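Putative thiol-disulfide isomerase or thioredoxin (Salmonella enterica subsp. enterica serovar Typhimurium, PDB 3L9V) probably catalyses the formation and exchange of disulfide bonds in other proteins, as a thioredoxin-fold oxidoreductase related to DsbA. Local coordinates at residues Met75-Thr80 / Ser109-Ser114; Lys95-His98 / Asp102-Arg105; Ala70-Met75 / Ala132-Leu137. All blocks are in the same frame, centred on the assembly; numbering follows the deposited sequence.

Interaction 1 (Met75-Thr80 / Ser109-Ser114); sequences MVMKET and SATGIS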
loop_
_atom_site.group_PDB
_atom_site.type_symbol
_atom_site.label_atom_id
_atom_site.label_comp_id
_atom_site.label_asym_id
_atom_site.label_seq_id
_atom_site.Cartn_x
_atom_site.Cartn_y
_atom_site.Cartn_z
HETATM N N MSE A 75 7.903 5.877 -4.238
HETATM C CA MSE A 75 7.403 7.025 -3.477
HETATM C C MSE A 75 8.312 8.257 -3.681
HETATM O O MSE A 75 7.846 9.338 -4.022
HETATM C CB MSE A 75 7.287 6.679 -1.980
HETATM C CG MSE A 75 6.378 5.467 -1.632
HETATM SE SE MSE A 75 6.456 5.030 0.313
HETATM C CE MSE A 75 5.131 6.360 0.750
ATOM N N VAL A 76 9.613 8.093 -3.494
ATOM C CA VAL A 76 10.523 9.215 -3.731
ATOM C C VAL A 76 10.309 9.824 -5.129
ATOM O O VAL A 76 10.305 11.044 -5.273
ATOM C CB VAL A 76 11.982 8.805 -3.528
ATOM C CG1 VAL A 76 12.936 9.917 -4.016
ATOM C CG2 VAL A 76 12.232 8.494 -2.050
HETATM N N MSE A 77 10.086 8.972 -6.135
HETATM C CA MSE A 77 9.983 9.412 -7.530
HETATM C C MSE A 77 8.567 9.790 -7.935
HETATM O O MSE A 77 8.346 10.241 -9.047
HETATM C CB MSE A 77 10.489 8.329 -8.504
HETATM C CG MSE A 77 11.975 8.067 -8.464
HETATM SE SE MSE A 77 12.483 6.531 -9.605
HETATM C CE MSE A 77 11.721 7.077 -11.297
ATOM N N LYS A 78 7.607 9.614 -7.034
ATOM C CA LYS A 78 6.217 9.949 -7.350
ATOM C C LYS A 78 5.682 9.086 -8.463
ATOM O O LYS A 78 4.929 9.558 -9.329
ATOM C CB LYS A 78 6.097 11.428 -7.733
ATOM C CG LYS A 78 6.525 12.348 -6.592
ATOM C CD LYS A 78 6.416 13.821 -6.956
ATOM C CE LYS A 78 6.875 14.687 -5.785
ATOM N NZ LYS A 78 7.042 16.118 -6.163
ATOM N N GLU A 79 6.071 7.814 -8.426
ATOM C CA GLU A 79 5.695 6.852 -9.453
ATOM C C GLU A 79 4.914 5.671 -8.857
ATOM O O GLU A 79 4.891 4.583 -9.427
ATOM C CB GLU A 79 6.952 6.316 -10.153
ATOM C CG GLU A 79 7.768 7.384 -10.885
ATOM C CD GLU A 79 7.246 7.636 -12.279
ATOM O OE1 GLU A 79 6.007 7.584 -12.480
ATOM O OE2 GLU A 79 8.077 7.867 -13.185
ATOM N N THR A 80 4.273 5.870 -7.717
ATOM C CA THR A 80 3.552 4.730 -7.109
ATOM C C THR A 80 2.433 4.181 -8.000
ATOM O O THR A 80 2.255 2.965 -8.097
ATOM C CB THR A 80 2.983 5.072 -5.738
ATOM O OG1 THR A 80 2.127 6.198 -5.872
ATOM C CG2 THR A 80 4.101 5.390 -4.763
ATOM N N SER A 109 10.996 -1.128 -16.425
ATOM C CA SER A 109 10.034 -1.223 -17.510
ATOM C C SER A 109 8.821 -0.325 -17.281
ATOM O O SER A 109 8.263 0.228 -18.212
ATOM C CB SER A 109 9.580 -2.674 -17.683
ATOM O OG SER A 109 8.569 -2.762 -18.670
ATOM N N ALA A 110 8.411 -0.171 -16.035
ATOM C CA ALA A 110 7.216 0.612 -15.734
ATOM C C ALA A 110 7.528 2.106 -15.781
ATOM O O ALA A 110 6.671 2.942 -16.110
ATOM C CB ALA A 110 6.685 0.230 -14.361
ATOM N N THR A 111 8.750 2.465 -15.431
ATOM C CA THR A 111 9.048 3.889 -15.316
ATOM C C THR A 111 9.950 4.479 -16.421
ATOM O O THR A 111 9.942 5.689 -16.648
ATOM C CB THR A 111 9.653 4.187 -13.961
ATOM O OG1 THR A 111 10.919 3.522 -13.867
ATOM C CG2 THR A 111 8.681 3.685 -12.834
ATOM N N GLY A 112 10.709 3.621 -17.092
ATOM C CA GLY A 112 11.646 4.070 -18.107
ATOM C C GLY A 112 12.959 4.516 -17.486
ATOM O O GLY A 112 13.813 5.051 -18.184
ATOM N N ILE A 113 13.127 4.319 -16.177
ATOM C CA ILE A 113 14.383 4.703 -15.539
ATOM C C ILE A 113 15.486 3.805 -16.110
ATOM O O ILE A 113 15.221 2.671 -16.502
ATOM C CB ILE A 113 14.321 4.637 -13.979
ATOM C CG1 ILE A 113 15.486 5.393 -13.345
ATOM C CG2 ILE A 113 14.357 3.213 -13.448
ATOM C CD1 ILE A 113 15.579 5.190 -11.813
ATOM N N SER A 114 16.706 4.313 -16.192
ATOM C CA SER A 114 17.788 3.518 -16.752
ATOM C C SER A 114 18.380 2.609 -15.690
ATOM O O SER A 114 18.227 2.839 -14.476
ATOM C CB SER A 114 18.867 4.413 -17.363
ATOM O OG SER A 114 19.612 5.082 -16.368
#

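Interaction 2 (Lys95-His98 / Asp102-Arg105); sequences KRLH and DVRR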
loop_
_atom_site.group_PDB
_atom_site.type_symbol
_atom_site.label_atom_id
_atom_site.label_comp_id
_atom_site.label_asym_id
_atom_site.label_seq_id
_atom_site.Cartn_x
_atom_site.Cartn_y
_atom_site.Cartn_z
ATOM N N LYS A 95 3.247 -14.094 -12.604
ATOM C CA LYS A 95 4.052 -15.020 -11.825
ATOM C C LYS A 95 5.528 -14.962 -12.221
ATOM O O LYS A 95 6.194 -15.990 -12.311
ATOM C CB LYS A 95 3.529 -16.454 -11.978
ATOM C CG LYS A 95 2.009 -16.601 -11.993
ATOM C CD LYS A 95 1.440 -16.528 -10.604
ATOM C CE LYS A 95 0.049 -17.159 -10.517
ATOM N NZ LYS A 95 -1.051 -16.248 -10.952
ATOM N N ARG A 96 6.040 -13.762 -12.466
ATOM C CA ARG A 96 7.456 -13.611 -12.763
ATOM C C ARG A 96 8.069 -12.534 -11.878
ATOM O O ARG A 96 8.567 -11.526 -12.359
ATOM C CB ARG A 96 7.712 -13.351 -14.256
ATOM C CG ARG A 96 7.161 -12.035 -14.787
ATOM C CD ARG A 96 6.756 -12.152 -16.257
ATOM N NE ARG A 96 7.770 -12.825 -17.064
ATOM C CZ ARG A 96 7.495 -13.660 -18.063
ATOM N NH1 ARG A 96 6.235 -13.929 -18.377
ATOM N NH2 ARG A 96 8.479 -14.230 -18.746
ATOM N N LEU A 97 7.992 -12.764 -10.574
ATOM C CA LEU A 97 8.714 -11.981 -9.584
ATOM C C LEU A 97 9.399 -12.927 -8.628
ATOM O O LEU A 97 8.876 -13.178 -7.541
ATOM C CB LEU A 97 7.762 -11.132 -8.754
ATOM C CG LEU A 97 7.458 -9.678 -9.067
ATOM C CD1 LEU A 97 6.623 -9.150 -7.914
ATOM C CD2 LEU A 97 8.720 -8.827 -9.257
ATOM N N HIS A 98 10.566 -13.439 -9.006
ATOM C CA HIS A 98 11.251 -14.435 -8.185
ATOM C C HIS A 98 12.546 -13.935 -7.569
ATOM O O HIS A 98 12.936 -14.394 -6.501
ATOM C CB HIS A 98 11.591 -15.683 -9.001
ATOM C CG HIS A 98 10.520 -16.104 -9.955
ATOM N ND1 HIS A 98 9.273 -16.517 -9.544
ATOM C CD2 HIS A 98 10.524 -16.206 -11.307
ATOM C CE1 HIS A 98 8.547 -16.843 -10.598
ATOM N NE2 HIS A 98 9.286 -16.663 -11.682
ATOM N N ASP A 102 14.493 -9.431 -11.025
ATOM C CA ASP A 102 13.134 -9.262 -11.512
ATOM C C ASP A 102 12.577 -7.918 -11.021
ATOM O O ASP A 102 11.959 -7.185 -11.785
ATOM C CB ASP A 102 12.240 -10.391 -10.993
ATOM C CG ASP A 102 12.430 -11.694 -11.751
ATOM O OD1 ASP A 102 12.671 -11.649 -12.972
ATOM O OD2 ASP A 102 12.302 -12.765 -11.123
ATOM N N VAL A 103 12.776 -7.627 -9.730
ATOM C CA VAL A 103 12.237 -6.395 -9.121
ATOM C C VAL A 103 12.705 -5.166 -9.898
ATOM O O VAL A 103 11.898 -4.346 -10.310
ATOM C CB VAL A 103 12.662 -6.260 -7.647
ATOM C CG1 VAL A 103 12.265 -4.893 -7.077
ATOM C CG2 VAL A 103 12.033 -7.382 -6.842
ATOM N N ARG A 104 14.013 -5.076 -10.119
ATOM C CA ARG A 104 14.590 -3.953 -10.857
ATOM C C ARG A 104 14.091 -3.896 -12.302
ATOM O O ARG A 104 13.822 -2.830 -12.853
ATOM C CB ARG A 104 16.129 -4.023 -10.828
ATOM C CG ARG A 104 16.816 -3.163 -11.918
ATOM C CD ARG A 104 18.316 -3.166 -11.756
ATOM N NE ARG A 104 18.833 -4.501 -12.012
ATOM C CZ ARG A 104 19.988 -4.951 -11.555
ATOM N NH1 ARG A 104 20.771 -4.158 -10.831
ATOM N NH2 ARG A 104 20.353 -6.198 -11.825
ATOM N N ARG A 105 13.991 -5.060 -12.925
ATOM C CA ARG A 105 13.534 -5.139 -14.305
ATOM C C ARG A 105 12.110 -4.605 -14.444
ATOM O O ARG A 105 11.825 -3.783 -15.317
ATOM C CB ARG A 105 13.667 -6.588 -14.814
ATOM C CG ARG A 105 13.329 -6.795 -16.274
ATOM C CD ARG A 105 13.478 -8.271 -16.663
ATOM N NE ARG A 105 12.867 -9.184 -15.693
ATOM C CZ ARG A 105 11.558 -9.413 -15.590
ATOM N NH1 ARG A 105 10.697 -8.795 -16.390
ATOM N NH2 ARG A 105 11.105 -10.256 -14.675
#

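Interaction 3 (Ala70-Met75 / Ala132-Leu137); sequences AWALAM and ALQERL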
loop_
_atom_site.group_PDB
_atom_site.type_symbol
_atom_site.label_atom_id
_atom_site.label_comp_id
_atom_site.label_asym_id
_atom_site.label_seq_id
_atom_site.Cartn_x
_atom_site.Cartn_y
_atom_site.Cartn_z
ATOM N N ALA A 70 11.966 -1.017 -3.264
ATOM C CA ALA A 70 11.523 -0.622 -4.592
ATOM C C ALA A 70 10.356 0.355 -4.477
ATOM O O ALA A 70 10.308 1.368 -5.186
ATOM C CB ALA A 70 11.127 -1.849 -5.415
ATOM N N TRP A 71 9.434 0.062 -3.552
ATOM C CA TRP A 71 8.317 0.964 -3.285
ATOM C C TRP A 71 8.781 2.314 -2.703
ATOM O O TRP A 71 8.244 3.360 -3.024
ATOM C CB TRP A 71 7.343 0.295 -2.305
ATOM C CG TRP A 71 6.074 1.051 -2.150
ATOM C CD1 TRP A 71 5.673 1.770 -1.046
ATOM C CD2 TRP A 71 5.016 1.171 -3.118
ATOM N NE1 TRP A 71 4.440 2.345 -1.288
ATOM C CE2 TRP A 71 4.009 1.981 -2.538
ATOM C CE3 TRP A 71 4.833 0.687 -4.424
ATOM C CZ2 TRP A 71 2.820 2.298 -3.211
ATOM C CZ3 TRP A 71 3.668 1.008 -5.095
ATOM C CH2 TRP A 71 2.666 1.806 -4.487
ATOM N N ALA A 72 9.739 2.257 -1.796
ATOM C CA ALA A 72 10.347 3.477 -1.267
ATOM C C ALA A 72 10.849 4.329 -2.447
ATOM O O ALA A 72 10.700 5.546 -2.464
ATOM C CB ALA A 72 11.493 3.102 -0.314
ATOM N N LEU A 73 11.403 3.674 -3.465
ATOM C CA LEU A 73 11.948 4.408 -4.611
ATOM C C LEU A 73 10.810 5.029 -5.406
ATOM O O LEU A 73 10.834 6.225 -5.730
ATOM C CB LEU A 73 12.831 3.493 -5.494
ATOM C CG LEU A 73 13.407 4.204 -6.716
ATOM C CD1 LEU A 73 14.297 5.396 -6.302
ATOM C CD2 LEU A 73 14.179 3.192 -7.579
ATOM N N ALA A 74 9.798 4.213 -5.708
ATOM C CA ALA A 74 8.558 4.705 -6.291
ATOM C C ALA A 74 8.012 5.950 -5.558
ATOM O O ALA A 74 7.641 6.934 -6.181
ATOM C CB ALA A 74 7.493 3.605 -6.264
HETATM N N MSE A 75 7.903 5.877 -4.238
HETATM C CA MSE A 75 7.403 7.025 -3.477
HETATM C C MSE A 75 8.312 8.257 -3.681
HETATM O O MSE A 75 7.846 9.338 -4.022
HETATM C CB MSE A 75 7.287 6.679 -1.980
HETATM C CG MSE A 75 6.378 5.467 -1.632
HETATM SE SE MSE A 75 6.456 5.030 0.313
HETATM C CE MSE A 75 5.131 6.360 0.750
ATOM N N ALA A 132 13.253 3.444 5.878
ATOM C CA ALA A 132 13.183 3.641 7.323
ATOM C C ALA A 132 11.772 4.015 7.720
ATOM O O ALA A 132 11.217 3.456 8.661
ATOM C CB ALA A 132 14.145 4.719 7.775
ATOM N N LEU A 133 11.186 4.969 7.007
ATOM C CA LEU A 133 9.850 5.418 7.357
ATOM C C LEU A 133 8.833 4.261 7.323
ATOM O O LEU A 133 8.003 4.129 8.236
ATOM C CB LEU A 133 9.396 6.537 6.433
ATOM C CG LEU A 133 7.959 6.997 6.700
ATOM C CD1 LEU A 133 7.843 7.756 8.035
ATOM C CD2 LEU A 133 7.428 7.832 5.550
ATOM N N GLN A 134 8.894 3.426 6.282
ATOM C CA GLN A 134 7.916 2.335 6.150
ATOM C C GLN A 134 8.019 1.353 7.298
ATOM O O GLN A 134 6.997 0.876 7.833
ATOM C CB GLN A 134 8.042 1.619 4.802
ATOM C CG GLN A 134 7.603 2.502 3.608
ATOM C CD GLN A 134 7.823 1.793 2.274
ATOM O OE1 GLN A 134 6.915 1.142 1.751
ATOM N NE2 GLN A 134 9.036 1.917 1.722
ATOM N N GLU A 135 9.253 1.063 7.691
ATOM C CA GLU A 135 9.481 0.116 8.762
ATOM C C GLU A 135 9.135 0.752 10.115
ATOM O O GLU A 135 8.632 0.075 11.009
ATOM C CB GLU A 135 10.919 -0.395 8.739
ATOM C CG GLU A 135 11.337 -1.062 7.416
ATOM C CD GLU A 135 10.668 -2.428 7.169
ATOM O OE1 GLU A 135 9.801 -2.836 7.973
ATOM O OE2 GLU A 135 11.013 -3.096 6.159
ATOM N N ARG A 136 9.389 2.053 10.255
ATOM C CA ARG A 136 9.041 2.772 11.478
ATOM C C ARG A 136 7.518 2.776 11.656
ATOM O O ARG A 136 6.997 2.399 12.708
ATOM C CB ARG A 136 9.589 4.212 11.431
ATOM C CG ARG A 136 9.150 5.099 12.587
ATOM C CD ARG A 136 10.130 6.275 12.816
ATOM N NE ARG A 136 10.063 7.284 11.764
ATOM C CZ ARG A 136 10.936 7.393 10.762
ATOM N NH1 ARG A 136 11.962 6.554 10.652
ATOM N NH2 ARG A 136 10.777 8.345 9.860
ATOM N N LEU A 137 6.806 3.162 10.605
ATOM C CA LEU A 137 5.361 3.282 10.706
ATOM C C LEU A 137 4.682 1.919 10.899
ATOM O O LEU A 137 3.598 1.842 11.492
ATOM C CB LEU A 137 4.799 4.061 9.524
ATOM C CG LEU A 137 5.328 5.500 9.424
ATOM C CD1 LEU A 137 4.832 6.199 8.141
ATOM C CD2 LEU A 137 4.958 6.314 10.679
#

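Interaction 1 (Met75-Thr80 / Ser109-Ser114)
Met77 and Glu79 of a Schellman turn meet Thr111 and Ile113 of an ST turn, at the surface of the helical domain that DsbA-like proteins carry in their thioredoxin fold. The Schellman turn ends helix 64-77: Lys78 has positive phi, and its N bonds to Met75 O at 3.0 Å. The ST turn begins on Thr111, at the end of helix 100-111. There Ile113 N gives a bond to Thr111 OG1 (3.3 Å, 160°), and OG1 is also bonded to Phe107 O. Side chains then touch in two places. Met77 is present as selenomethionine, and its SE lies 4.0 Å from Ile113 CD1. A bend about the CG-SE bond (chi3 55°) swings CE to a looser 4.4 Å from Thr111 CB. Both Met77 and Ile113 also rest on Phe107. At the second place, Glu79 CB sits 4.1 Å from Thr111 CG2. The glutamate chain folds at chi2 (-85°), which carries OE2 to 4.1 Å from Thr111 CB. Thr111 thus offers carbon to Glu79, while its hydroxyl is engaged within its own turn and helix. The polar atoms of the ST turn fix the shape of one side, and the two turns meet by van der Waals contact rather than by directional bonds.

Interaction 2 (Lys95-His98 / Asp102-Arg105)
Asp102 holds CG beside its own backbone N (chi1 -78°), and this turns its carboxylate back to His98 in the loop before helix 100-111. Arg105, one turn further on, bends at chi3 (46°) and brings NH2 to the same carboxylate. At this helix start in the helical domain, Asp102 OD2 accepts from Ser99 N, just before the helix, as in one half of a capping box. OD2 also accepts from His98 N at 2.8 Å, on the anti side and somewhat out of the carboxylate plane. Asp102 OD1 forms a salt bridge with Arg105 NH2 at 2.7 Å, nearly straight at 173°. OD1 lies in the guanidinium plane, but the guanidinium reaches it from above the carboxylate plane. Each oxygen therefore has its own task, and bonds at both oxygens restrain the rotation of the carboxylate. The positive charge of Arg105 would be expected to favour the ionised aspartate. The edge of its guanidinium also comes near Arg96 O, 3.7 Å from NH2. Leu97 is buried against Phe87 and Ala90 of helix 80-93. Its CD2 meets Asp102 CB at 4.2 Å and Val103 CG2 at 4.3 Å.

Interaction 3 (Ala70-Met75 / Ala132-Leu137)
Gln134 reaches from helix 125-140 to Trp71, Ala72 and Met75 of helix 64-77. The contact joins the helical domain of this DsbA-like fold to the helix that leads back into the thioredoxin-fold sheet. The two helix segments run at 113° to each other, with their axes 10.6 Å apart. One long side chain bridges that distance. Gln134 has CG beside its backbone N (chi1 -69°) and is extended beyond it, which carries the amide across to the other helix, at about a right angle to the Trp71 side chain.

The polar contacts gather at this buried amide. OE1 accepts a hydrogen bond from His56 N of strand 52-56. NE2 gives one to Thr68 O, one turn before Ala72, and a weak one to Met130 O of its own helix. Both ends of the amide are thus satisfied, and these bonds fix which end is oxygen. The same oxygen also lies 3.1 Å from Trp71 CD1, at the edge of the indole and near its plane. The CD1 hydrogen next to the ring nitrogen is somewhat polarised, so this approach is probably favourable. Trp71 NE1 itself is bonded to Lys54 O, so strand 52-56 holds both the indole and the amide.

The aromatic contact is with the sheet: Trp71 and Phe22 pack edge-to-face. The Gln134 amide meets the indole at its edge, with the two planes 44° apart, and does not stack on it.

The remaining contacts are van der Waals packing. Ala72 has little bulk, which lets the amide come close; Gln134 NE2 lies 3.4 Å from Ala72 CB. Ala72 packs on Met130 and Val131 as well. Met75, a selenomethionine, also touches Val53, Tyr55 and Met130. Its SE sits against the amide carbon, 4.0 Å from Gln134 CD.

From the N terminus, three strands and two helices precede helix 64-77. This helix supplies residues 70-75 to interaction 3 and, at its end, residues 75-80 to interaction 1; Met75 belongs to both. Helix 80-93 follows, and interaction 2 closes the shortest loop, at the start of helix 100-111. The far end of that helix closes interaction 1, and helix 125-140 closes interaction 3. The loops nest without crossing: 2 within 1, 1 within 3. Interactions 1 and 2 lie within the helical domain, while interaction 3 joins it to the thioredoxin-fold part. Interactions 2 and 3 touch where Val103 CG1 packs on Ala70 CB (3.7 Å); 1 and 3 touch where Glu79 N probably hydrogen-bonds to Ala74 O.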